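PDB 2NNN: probable transcriptional regulator from Pseudomonas aeruginosa, which probably binds DNA as a dimeric, MarR-type winged helix-turn-helix regulator of transcription. Local coordinates for residues Q22-L27 / R114-Q119; A43-G48 / A104-G109; P52-Q57 / G91-V96; L81-A86 / L95-P100. One frame throughout, in Å; residues are numbered along the deposited sequence.

Contact 1 (Q22-L27 / R114-Q119); sequences QRYAAL and REINRQ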
# COMPACT_ATOMS: atom_id res chain seq x y z
N GLN A 22 -5.32 2.13 -0.34
CA GLN A 22 -6.00 3.08 0.56
C GLN A 22 -7.50 2.83 0.72
O GLN A 22 -8.02 2.92 1.83
CB GLN A 22 -5.78 4.53 0.12
CG GLN A 22 -4.45 5.14 0.58
CD GLN A 22 -4.23 6.54 0.04
OE1 GLN A 22 -5.18 7.34 -0.16
NE2 GLN A 22 -2.98 6.86 -0.22
N ARG A 23 -8.18 2.52 -0.38
CA ARG A 23 -9.62 2.19 -0.32
C ARG A 23 -9.84 0.92 0.50
O ARG A 23 -10.74 0.86 1.34
CB ARG A 23 -10.22 2.01 -1.73
CG ARG A 23 -11.62 1.38 -1.71
CD ARG A 23 -12.31 1.54 -3.04
NE ARG A 23 -13.56 0.79 -3.13
CZ ARG A 23 -13.68 -0.49 -3.47
NH1 ARG A 23 -12.61 -1.25 -3.72
NH2 ARG A 23 -14.90 -1.03 -3.53
N TYR A 24 -9.00 -0.09 0.26
CA TYR A 24 -9.11 -1.34 0.99
C TYR A 24 -8.93 -1.08 2.48
O TYR A 24 -9.73 -1.55 3.30
CB TYR A 24 -8.12 -2.41 0.48
CG TYR A 24 -8.35 -3.70 1.21
CD1 TYR A 24 -9.33 -4.61 0.77
CD2 TYR A 24 -7.66 -4.00 2.40
CE1 TYR A 24 -9.57 -5.78 1.45
CE2 TYR A 24 -7.90 -5.17 3.08
CZ TYR A 24 -8.87 -6.05 2.60
OH TYR A 24 -9.13 -7.21 3.28
N ALA A 25 -7.91 -0.31 2.83
CA ALA A 25 -7.64 0.07 4.23
C ALA A 25 -8.85 0.73 4.92
O ALA A 25 -9.11 0.49 6.09
CB ALA A 25 -6.40 0.96 4.30
N ALA A 26 -9.57 1.56 4.17
CA ALA A 26 -10.78 2.25 4.64
C ALA A 26 -11.96 1.29 4.88
O ALA A 26 -12.65 1.39 5.88
CB ALA A 26 -11.17 3.30 3.65
N LEU A 27 -12.18 0.35 3.95
CA LEU A 27 -13.23 -0.68 4.09
C LEU A 27 -12.92 -1.64 5.24
O LEU A 27 -13.81 -2.07 5.97
CB LEU A 27 -13.37 -1.48 2.78
CG LEU A 27 -13.75 -0.73 1.48
CD1 LEU A 27 -13.56 -1.66 0.27
CD2 LEU A 27 -15.16 -0.23 1.53
N ARG A 114 -14.67 -11.60 5.26
CA ARG A 114 -15.30 -12.00 4.00
C ARG A 114 -16.07 -10.85 3.38
O ARG A 114 -16.03 -10.66 2.17
CB ARG A 114 -16.24 -13.19 4.21
CG ARG A 114 -15.50 -14.48 4.46
CD ARG A 114 -16.41 -15.68 4.31
NE ARG A 114 -15.66 -16.90 4.62
CZ ARG A 114 -15.80 -17.59 5.74
NH1 ARG A 114 -16.69 -17.20 6.67
NH2 ARG A 114 -15.07 -18.68 5.93
N GLU A 115 -16.75 -10.07 4.22
CA GLU A 115 -17.55 -8.94 3.77
C GLU A 115 -16.69 -7.78 3.29
O GLU A 115 -16.99 -7.17 2.26
CB GLU A 115 -18.52 -8.48 4.89
CG GLU A 115 -19.25 -7.17 4.62
CD GLU A 115 -20.11 -7.18 3.34
OE1 GLU A 115 -20.35 -8.24 2.72
OE2 GLU A 115 -20.57 -6.10 2.95
N ILE A 116 -15.63 -7.45 4.02
CA ILE A 116 -14.66 -6.45 3.56
C ILE A 116 -14.12 -6.80 2.17
O ILE A 116 -14.06 -5.94 1.30
CB ILE A 116 -13.47 -6.30 4.57
CG1 ILE A 116 -13.98 -5.76 5.90
CG2 ILE A 116 -12.36 -5.42 3.98
CD1 ILE A 116 -13.04 -5.99 7.05
N ASN A 117 -13.77 -8.07 1.97
CA ASN A 117 -13.25 -8.58 0.70
C ASN A 117 -14.27 -8.51 -0.41
O ASN A 117 -13.92 -8.20 -1.55
CB ASN A 117 -12.78 -10.03 0.87
CG ASN A 117 -12.10 -10.58 -0.38
OD1 ASN A 117 -12.72 -11.29 -1.19
ND2 ASN A 117 -10.83 -10.25 -0.56
N ARG A 118 -15.55 -8.83 -0.10
CA ARG A 118 -16.60 -8.72 -1.13
C ARG A 118 -16.89 -7.28 -1.56
O ARG A 118 -17.14 -7.04 -2.73
CB ARG A 118 -17.87 -9.54 -0.82
CG ARG A 118 -18.77 -9.02 0.24
CD ARG A 118 -20.28 -9.41 0.04
NE ARG A 118 -20.90 -8.53 -0.96
CZ ARG A 118 -21.40 -7.32 -0.72
NH1 ARG A 118 -21.42 -6.80 0.51
NH2 ARG A 118 -21.90 -6.62 -1.72
N GLN A 119 -16.85 -6.35 -0.61
CA GLN A 119 -17.03 -4.91 -0.87
C GLN A 119 -15.88 -4.33 -1.69
O GLN A 119 -16.11 -3.52 -2.61
CB GLN A 119 -17.12 -4.14 0.44
CG GLN A 119 -18.41 -4.32 1.20
CD GLN A 119 -18.44 -3.55 2.53
OE1 GLN A 119 -19.29 -3.82 3.40
NE2 GLN A 119 -17.52 -2.59 2.69
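Tyr24 and Leu27 of helix 13-31 meet Ile116 of helix 100-121 in an apolar contact. The Ile116 methyl CG2 does most of the touching: it lies 3.8 Å from Tyr24 CE1 and equally near CZ and OH, so it meets the hydroxyl-bearing end of the ring, and the two side chains cross at about a right angle. Tyr24 CG, anti to the backbone N (chi1 -176°), starts the ring on this course. The same methyl approaches Leu27 CB at 4.2 Å, while Ile116 CG1 rests 3.7 Å from Leu27 O. A beta-branched residue suits the place: one branch serves the tyrosine and Leu27 CB, the other the Leu27 carbonyl oxygen.

The segments run roughly antiparallel, at 143°, with axes 9.8 Å apart. In MarR proteins the N- and C-terminal helices build the dimerisation region, and the second subunit indeed reaches this contact: its Gly14 packs on Tyr24 and its Ile140 on Arg23.

Polar links lie beside the apolar ones. The Arg23 chain, extended from CG to NE, carries NH2 to Gln119 O in a weak hydrogen bond of 2.9 Å, bent to 125° at the hydrogen. Its NH1 bonds to Ala120 O, so arginine spans two carbonyls of the partner helix. Leu27 CD1 sits 3.9 Å above the guanidinium plane, over its centre, so a methyl lies against one flat face of the charged group.

Contact 2 (A43-G48 / A104-G109); sequences ALVRLG and AELEAG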
# COMPACT_ATOMS: atom_id res chain seq x y z
N ALA A 43 -1.54 -11.94 9.84
CA ALA A 43 -0.72 -12.75 10.74
C ALA A 43 -1.57 -13.67 11.59
O ALA A 43 -1.21 -14.81 11.80
CB ALA A 43 0.14 -11.89 11.63
N LEU A 44 -2.71 -13.18 12.07
CA LEU A 44 -3.64 -14.02 12.86
C LEU A 44 -4.18 -15.18 12.02
O LEU A 44 -4.13 -16.34 12.44
CB LEU A 44 -4.82 -13.18 13.37
CG LEU A 44 -5.67 -13.78 14.47
CD1 LEU A 44 -5.05 -13.49 15.85
CD2 LEU A 44 -7.10 -13.26 14.40
N VAL A 45 -4.69 -14.84 10.83
CA VAL A 45 -5.16 -15.84 9.88
C VAL A 45 -4.06 -16.87 9.60
O VAL A 45 -4.31 -18.07 9.74
CB VAL A 45 -5.71 -15.18 8.58
CG1 VAL A 45 -6.07 -16.23 7.54
CG2 VAL A 45 -6.92 -14.31 8.91
N ARG A 46 -2.86 -16.41 9.24
CA ARG A 46 -1.77 -17.31 8.90
C ARG A 46 -1.35 -18.26 10.03
O ARG A 46 -1.16 -19.45 9.80
CB ARG A 46 -0.55 -16.53 8.37
CG ARG A 46 0.53 -17.41 7.74
CD ARG A 46 0.05 -18.05 6.45
NE ARG A 46 0.22 -17.16 5.31
CZ ARG A 46 -0.34 -17.34 4.11
NH1 ARG A 46 -1.14 -18.37 3.88
NH2 ARG A 46 -0.11 -16.47 3.15
N LEU A 47 -1.23 -17.73 11.26
CA LEU A 47 -1.00 -18.57 12.44
C LEU A 47 -2.08 -19.62 12.68
O LEU A 47 -1.83 -20.63 13.34
CB LEU A 47 -0.87 -17.71 13.69
CG LEU A 47 0.44 -16.97 13.98
CD1 LEU A 47 0.24 -16.09 15.20
CD2 LEU A 47 1.63 -17.92 14.17
N GLY A 48 -3.29 -19.36 12.18
CA GLY A 48 -4.37 -20.34 12.24
C GLY A 48 -4.18 -21.45 11.24
O GLY A 48 -4.51 -22.59 11.52
N ALA A 104 -10.51 -17.71 18.93
CA ALA A 104 -11.89 -17.27 19.00
C ALA A 104 -12.07 -15.96 18.21
O ALA A 104 -13.10 -15.76 17.55
CB ALA A 104 -12.32 -17.11 20.45
N GLU A 105 -11.05 -15.10 18.27
CA GLU A 105 -10.98 -13.82 17.53
C GLU A 105 -11.04 -14.05 16.03
O GLU A 105 -11.77 -13.37 15.32
CB GLU A 105 -9.67 -13.14 17.86
CG GLU A 105 -9.45 -11.80 17.20
CD GLU A 105 -9.90 -10.65 18.07
OE1 GLU A 105 -10.55 -10.88 19.11
OE2 GLU A 105 -9.60 -9.50 17.70
N LEU A 106 -10.24 -15.01 15.56
CA LEU A 106 -10.23 -15.42 14.16
C LEU A 106 -11.62 -15.83 13.69
O LEU A 106 -12.14 -15.27 12.73
CB LEU A 106 -9.21 -16.57 13.96
CG LEU A 106 -8.95 -17.13 12.55
CD1 LEU A 106 -8.63 -15.99 11.56
CD2 LEU A 106 -7.82 -18.19 12.57
N GLU A 107 -12.24 -16.79 14.39
CA GLU A 107 -13.61 -17.25 14.06
C GLU A 107 -14.66 -16.13 14.10
O GLU A 107 -15.56 -16.09 13.27
CB GLU A 107 -14.04 -18.42 14.95
CG GLU A 107 -13.00 -19.54 15.09
CD GLU A 107 -12.45 -20.05 13.75
OE1 GLU A 107 -13.25 -20.31 12.81
OE2 GLU A 107 -11.21 -20.19 13.65
N ALA A 108 -14.53 -15.24 15.08
CA ALA A 108 -15.47 -14.13 15.27
C ALA A 108 -15.27 -13.07 14.19
O ALA A 108 -16.18 -12.29 13.92
CB ALA A 108 -15.31 -13.52 16.66
N GLY A 109 -14.09 -13.07 13.55
CA GLY A 109 -13.75 -12.12 12.51
C GLY A 109 -14.00 -12.57 11.08
O GLY A 109 -13.98 -11.74 10.18
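Val45 and Leu106 mark the nearest backbone approach, 6.6 Å between CA atoms, where segments 43-48 and 104-109 pass with axes 10.1 Å apart and directions 112° from each other. Leu106 is the central side chain. Its CG stands anti to the backbone N (chi1 -176°), and the two methyls beyond part company: CD1 meets Val45 CG2 at 3.6 Å, the side chains crossing at about a right angle, whereas CD2 lies 4.1 Å from Gly48 CA. Glycine suits that spot, since a CB there would point at the leucine and run into CD2.

Leu44 approaches from the other helix with CD2 alone. This methyl rests 3.9 Å from Leu106 CB and just as far from Glu105 CG, also nearing the backbone N of Leu106. Glutamate is tolerable here because its methylene takes the contact.

The contact joins helix 38-50 of the winged-helix domain to helix 100-121, which leaves that domain; Leu98 of the hairpin packs on both Leu44 and Leu106. Leu9 of the second subunit packs on Val45. Just outside the segments, Arg103 gives Gly48 O a weak hydrogen bond. None crosses between the segments themselves, so their cohesion rests on the fit of methyl groups and on exclusion of water.

Contact 3 (P52-Q57 / G91-V96); sequences PCPQNQ and GRRLLV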
# COMPACT_ATOMS: atom_id res chain seq x y z
N PRO A 52 1.99 -23.65 15.33
CA PRO A 52 3.26 -23.08 15.80
C PRO A 52 4.32 -22.93 14.68
O PRO A 52 4.55 -23.85 13.90
CB PRO A 52 3.72 -24.05 16.90
CG PRO A 52 2.83 -25.24 16.79
CD PRO A 52 1.57 -24.80 16.15
N CYS A 53 4.93 -21.75 14.63
CA CYS A 53 5.69 -21.27 13.49
C CYS A 53 6.68 -20.27 14.02
O CYS A 53 6.35 -19.51 14.92
CB CYS A 53 4.74 -20.56 12.50
SG CYS A 53 5.27 -20.54 10.77
N PRO A 54 7.92 -20.28 13.50
CA PRO A 54 8.88 -19.23 13.87
C PRO A 54 8.38 -17.84 13.44
O PRO A 54 7.76 -17.72 12.37
CB PRO A 54 10.14 -19.61 13.09
CG PRO A 54 9.95 -21.03 12.66
CD PRO A 54 8.49 -21.26 12.56
N GLN A 55 8.65 -16.80 14.23
CA GLN A 55 8.16 -15.44 13.95
C GLN A 55 8.58 -14.89 12.59
O GLN A 55 7.78 -14.30 11.87
CB GLN A 55 8.60 -14.47 15.05
CG GLN A 55 7.90 -13.11 15.03
CD GLN A 55 8.29 -12.24 16.22
OE1 GLN A 55 9.34 -11.61 16.23
NE2 GLN A 55 7.44 -12.23 17.24
N ASN A 56 9.84 -15.09 12.23
CA ASN A 56 10.40 -14.61 10.97
C ASN A 56 9.86 -15.39 9.76
O ASN A 56 9.70 -14.83 8.66
CB ASN A 56 11.93 -14.67 11.01
CG ASN A 56 12.53 -13.56 11.88
OD1 ASN A 56 11.82 -12.78 12.54
ND2 ASN A 56 13.86 -13.49 11.87
N GLN A 57 9.59 -16.68 9.99
CA GLN A 57 8.92 -17.50 8.99
C GLN A 57 7.48 -17.06 8.81
O GLN A 57 6.98 -17.03 7.68
CB GLN A 57 8.97 -18.97 9.39
CG GLN A 57 8.34 -19.90 8.36
CD GLN A 57 8.86 -21.31 8.50
OE1 GLN A 57 10.00 -21.60 8.13
NE2 GLN A 57 8.02 -22.20 9.02
N GLY A 91 16.20 -25.25 20.82
CA GLY A 91 15.90 -24.57 22.07
C GLY A 91 16.29 -23.11 22.18
O GLY A 91 15.84 -22.42 23.08
N ARG A 92 17.14 -22.64 21.27
CA ARG A 92 17.40 -21.21 21.18
C ARG A 92 16.21 -20.50 20.53
O ARG A 92 16.12 -19.27 20.57
CB ARG A 92 18.66 -20.95 20.36
CG ARG A 92 19.30 -19.59 20.62
CD ARG A 92 20.60 -19.39 19.82
NE ARG A 92 20.30 -18.86 18.49
CZ ARG A 92 20.54 -19.48 17.34
NH1 ARG A 92 21.11 -20.68 17.32
NH2 ARG A 92 20.21 -18.89 16.20
N ARG A 93 15.30 -21.28 19.96
CA ARG A 93 14.24 -20.73 19.12
C ARG A 93 12.85 -20.74 19.75
O ARG A 93 12.50 -21.63 20.52
CB ARG A 93 14.23 -21.47 17.78
CG ARG A 93 13.65 -20.70 16.60
CD ARG A 93 14.00 -21.39 15.29
NE ARG A 93 13.39 -20.73 14.14
CZ ARG A 93 13.82 -20.85 12.88
NH1 ARG A 93 14.88 -21.60 12.60
NH2 ARG A 93 13.19 -20.20 11.91
N LEU A 94 12.06 -19.73 19.39
CA LEU A 94 10.66 -19.60 19.79
C LEU A 94 9.71 -19.91 18.64
O LEU A 94 10.02 -19.65 17.48
CB LEU A 94 10.37 -18.19 20.32
CG LEU A 94 10.35 -17.94 21.83
CD1 LEU A 94 11.23 -18.92 22.57
CD2 LEU A 94 10.79 -16.51 22.10
N LEU A 95 8.55 -20.44 19.00
CA LEU A 95 7.46 -20.69 18.08
C LEU A 95 6.30 -19.82 18.51
O LEU A 95 6.03 -19.71 19.70
CB LEU A 95 7.05 -22.16 18.12
CG LEU A 95 7.61 -23.16 17.10
CD1 LEU A 95 9.05 -22.87 16.69
CD2 LEU A 95 7.48 -24.59 17.62
N VAL A 96 5.64 -19.20 17.54
CA VAL A 96 4.45 -18.39 17.81
C VAL A 96 3.21 -19.19 17.40
O VAL A 96 3.22 -19.93 16.41
CB VAL A 96 4.50 -17.01 17.09
CG1 VAL A 96 3.36 -16.12 17.52
CG2 VAL A 96 5.80 -16.31 17.38
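Pro54 and Arg93 meet obliquely, aliphatic ring against the edge of a guanidinium. Pro54 CB lies near the guanidinium plane, 3.3 Å from Arg93 NH2, with CG almost as close. Arg93 CG is anti to the backbone N (chi1 -155°) and the chain stays extended as far as NE.

Pro52 and Leu95 form a second pair: Pro52 CB rests 3.9 Å from Leu95 CD2. Val96 CG2, anti to its carbonyl carbon, makes the third, 4.1 Å from Gln55 CB. Val96 is buried, and its small branched side chain packs further on Val73 of helix 66-78 and Ile82 of the neighbouring strand.

Between these side chains the backbones join at one antiparallel, hydrogen-bonded bridge. Val96 N gives a nearly straight bond to Cys53 O, 2.7 Å at 174°; the return bond from Cys53 N to Val96 O is 3.1 Å and more bent, 135°. Val96 O also receives a CA-H contact from Pro52 CA at 3.2 Å. A single bridge of this kind, pairing the hairpin with the chain just before a helix that has Pro54 at its N-cap, is a feature of winged-helix domains of the MarR type.

With proline before and after it, Cys53 has the one N-H of residues 52-54, which agrees with a single bridge. Arg93 adds no hydrogen bond across the contact, so here directional bonding belongs to the backbone and side chains contribute van der Waals packing.

Contact 4 (L81-A86 / L95-P100); sequences LIQRSA and LVSLSP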
# COMPACT_ATOMS: atom_id res chain seq x y z
N LEU A 81 -3.71 -12.52 22.12
CA LEU A 81 -4.14 -13.34 20.99
C LEU A 81 -3.12 -14.37 20.52
O LEU A 81 -3.44 -15.22 19.69
CB LEU A 81 -4.60 -12.46 19.83
CG LEU A 81 -5.71 -11.43 20.10
CD1 LEU A 81 -6.01 -10.69 18.82
CD2 LEU A 81 -6.97 -12.06 20.70
N ILE A 82 -1.90 -14.30 21.05
CA ILE A 82 -0.87 -15.27 20.69
C ILE A 82 -0.24 -15.93 21.91
O ILE A 82 -0.30 -15.39 23.03
CB ILE A 82 0.25 -14.67 19.76
CG1 ILE A 82 0.95 -13.46 20.39
CG2 ILE A 82 -0.30 -14.30 18.39
CD1 ILE A 82 2.33 -13.77 20.92
N GLN A 83 0.35 -17.10 21.69
CA GLN A 83 1.19 -17.77 22.68
C GLN A 83 2.55 -18.14 22.06
O GLN A 83 2.65 -18.52 20.88
CB GLN A 83 0.49 -18.98 23.32
CG GLN A 83 0.21 -20.17 22.40
CD GLN A 83 -0.91 -21.12 22.88
OE1 GLN A 83 -1.20 -22.11 22.20
NE2 GLN A 83 -1.53 -20.83 24.03
N ARG A 84 3.60 -17.98 22.87
CA ARG A 84 4.94 -18.36 22.47
C ARG A 84 5.37 -19.61 23.23
O ARG A 84 4.91 -19.89 24.34
CB ARG A 84 5.92 -17.21 22.70
CG ARG A 84 5.64 -15.95 21.87
CD ARG A 84 6.66 -14.89 22.22
NE ARG A 84 6.58 -13.67 21.42
CZ ARG A 84 5.87 -12.59 21.76
NH1 ARG A 84 5.15 -12.59 22.87
NH2 ARG A 84 5.88 -11.51 20.99
N SER A 85 6.25 -20.39 22.60
CA SER A 85 6.74 -21.62 23.18
C SER A 85 7.98 -22.07 22.42
O SER A 85 8.06 -21.87 21.21
CB SER A 85 5.66 -22.72 23.15
OG SER A 85 5.40 -23.14 21.82
N ALA A 86 8.92 -22.68 23.14
CA ALA A 86 10.20 -23.16 22.61
C ALA A 86 10.07 -24.05 21.38
O ALA A 86 9.22 -24.95 21.33
CB ALA A 86 10.98 -23.89 23.71
N LEU A 95 8.55 -20.44 19.00
CA LEU A 95 7.46 -20.69 18.08
C LEU A 95 6.30 -19.82 18.51
O LEU A 95 6.03 -19.71 19.70
CB LEU A 95 7.05 -22.16 18.12
CG LEU A 95 7.61 -23.16 17.10
CD1 LEU A 95 9.05 -22.87 16.69
CD2 LEU A 95 7.48 -24.59 17.62
N VAL A 96 5.64 -19.20 17.54
CA VAL A 96 4.45 -18.39 17.81
C VAL A 96 3.21 -19.19 17.40
O VAL A 96 3.22 -19.93 16.41
CB VAL A 96 4.50 -17.01 17.09
CG1 VAL A 96 3.36 -16.12 17.52
CG2 VAL A 96 5.80 -16.31 17.38
N SER A 97 2.15 -19.05 18.19
CA SER A 97 0.95 -19.84 18.01
C SER A 97 -0.25 -19.00 18.37
O SER A 97 -0.12 -18.02 19.10
CB SER A 97 1.00 -21.06 18.94
OG SER A 97 0.25 -22.12 18.40
N LEU A 98 -1.41 -19.39 17.88
CA LEU A 98 -2.66 -18.75 18.31
C LEU A 98 -3.04 -19.18 19.73
O LEU A 98 -3.03 -20.37 20.05
CB LEU A 98 -3.80 -19.10 17.34
CG LEU A 98 -4.42 -18.03 16.43
CD1 LEU A 98 -3.40 -17.11 15.78
CD2 LEU A 98 -5.29 -18.68 15.38
N SER A 99 -3.33 -18.20 20.57
CA SER A 99 -4.08 -18.40 21.82
C SER A 99 -5.46 -18.99 21.56
O SER A 99 -5.96 -18.91 20.44
CB SER A 99 -4.30 -17.06 22.49
OG SER A 99 -3.23 -16.79 23.35
N PRO A 100 -6.09 -19.56 22.62
CA PRO A 100 -7.54 -19.81 22.59
C PRO A 100 -8.37 -18.55 22.26
O PRO A 100 -9.31 -18.63 21.46
CB PRO A 100 -7.84 -20.30 24.01
CG PRO A 100 -6.55 -20.89 24.49
CD PRO A 100 -5.47 -20.04 23.87
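Ser97 O takes two contacts from the opposite strand: Gln83 N donates a hydrogen bond of 2.8 Å, nearly straight at 168°, and Ile82 CA offers a CA-H contact at 3.3 Å. Ser97 N answers with a bond to Gln83 O. Two residues farther along, Ser85 and Leu95 pair in the same way, the bond from Leu95 N to Ser85 O measuring 2.7 Å. Arg84 and Val96 form the non-hydrogen-bonded pair between them, and Ile82 with Leu98 another beyond Gln83. At the strand ends Ser99 N reaches Leu81 O at 3.1 Å, approaching from above the carbonyl plane, just before helix 100-121 begins.

The two faces differ in character. On that of Gln83, Ser85, Leu95 and Ser97, Gln83 CG takes the crowded position between backbone N and carbonyl carbon (chi1 67°) and lies 3.7 Å from Ser97 CB; the extended remainder brings NE2 to 4.0 Å from Pro100 CD, the two side chains crossing at about a right angle. Serine is small enough to let the longer chain pass beside it.

Arg84 and Val96 point to the other face. Ile82 CB comes within 4.1 Å of Val96 CG1, and its CD1 lies 3.6 Å above the Arg84 guanidinium plane, offset toward the rim. Arg84 NH1 forms a salt bridge with Asp77 of helix 66-78, so the same guanidinium is packed on one face by a methyl and paired in charge. Two antiparallel strands with one side set against the helices of a helix-turn-helix domain form the beta hairpin, or wing, of the winged-helix fold.

Helix 100-121 serves both contact 1 and contact 2, their centres about 17 Å apart: it meets helix 13-31 in the first and helix 38-50 in the second, and the second subunit reaches both. Contacts 3 and 4 lie on the other side of the chain's centre from contact 1, share Leu95 and Val96, and bind the two edges of strand 93-98. All four mix buried with more accessible residues, but exposed residues take part only in contacts 3 and 4. The chemistry follows place: contact 2 has no hydrogen bond between its segments and rests on methyl packing, contact 1 adds arginine bonding to helix carbonyls, and the hairpin contacts depend on backbone hydrogen bonds. Contact 2 touches contacts 3 and 4 through Leu47.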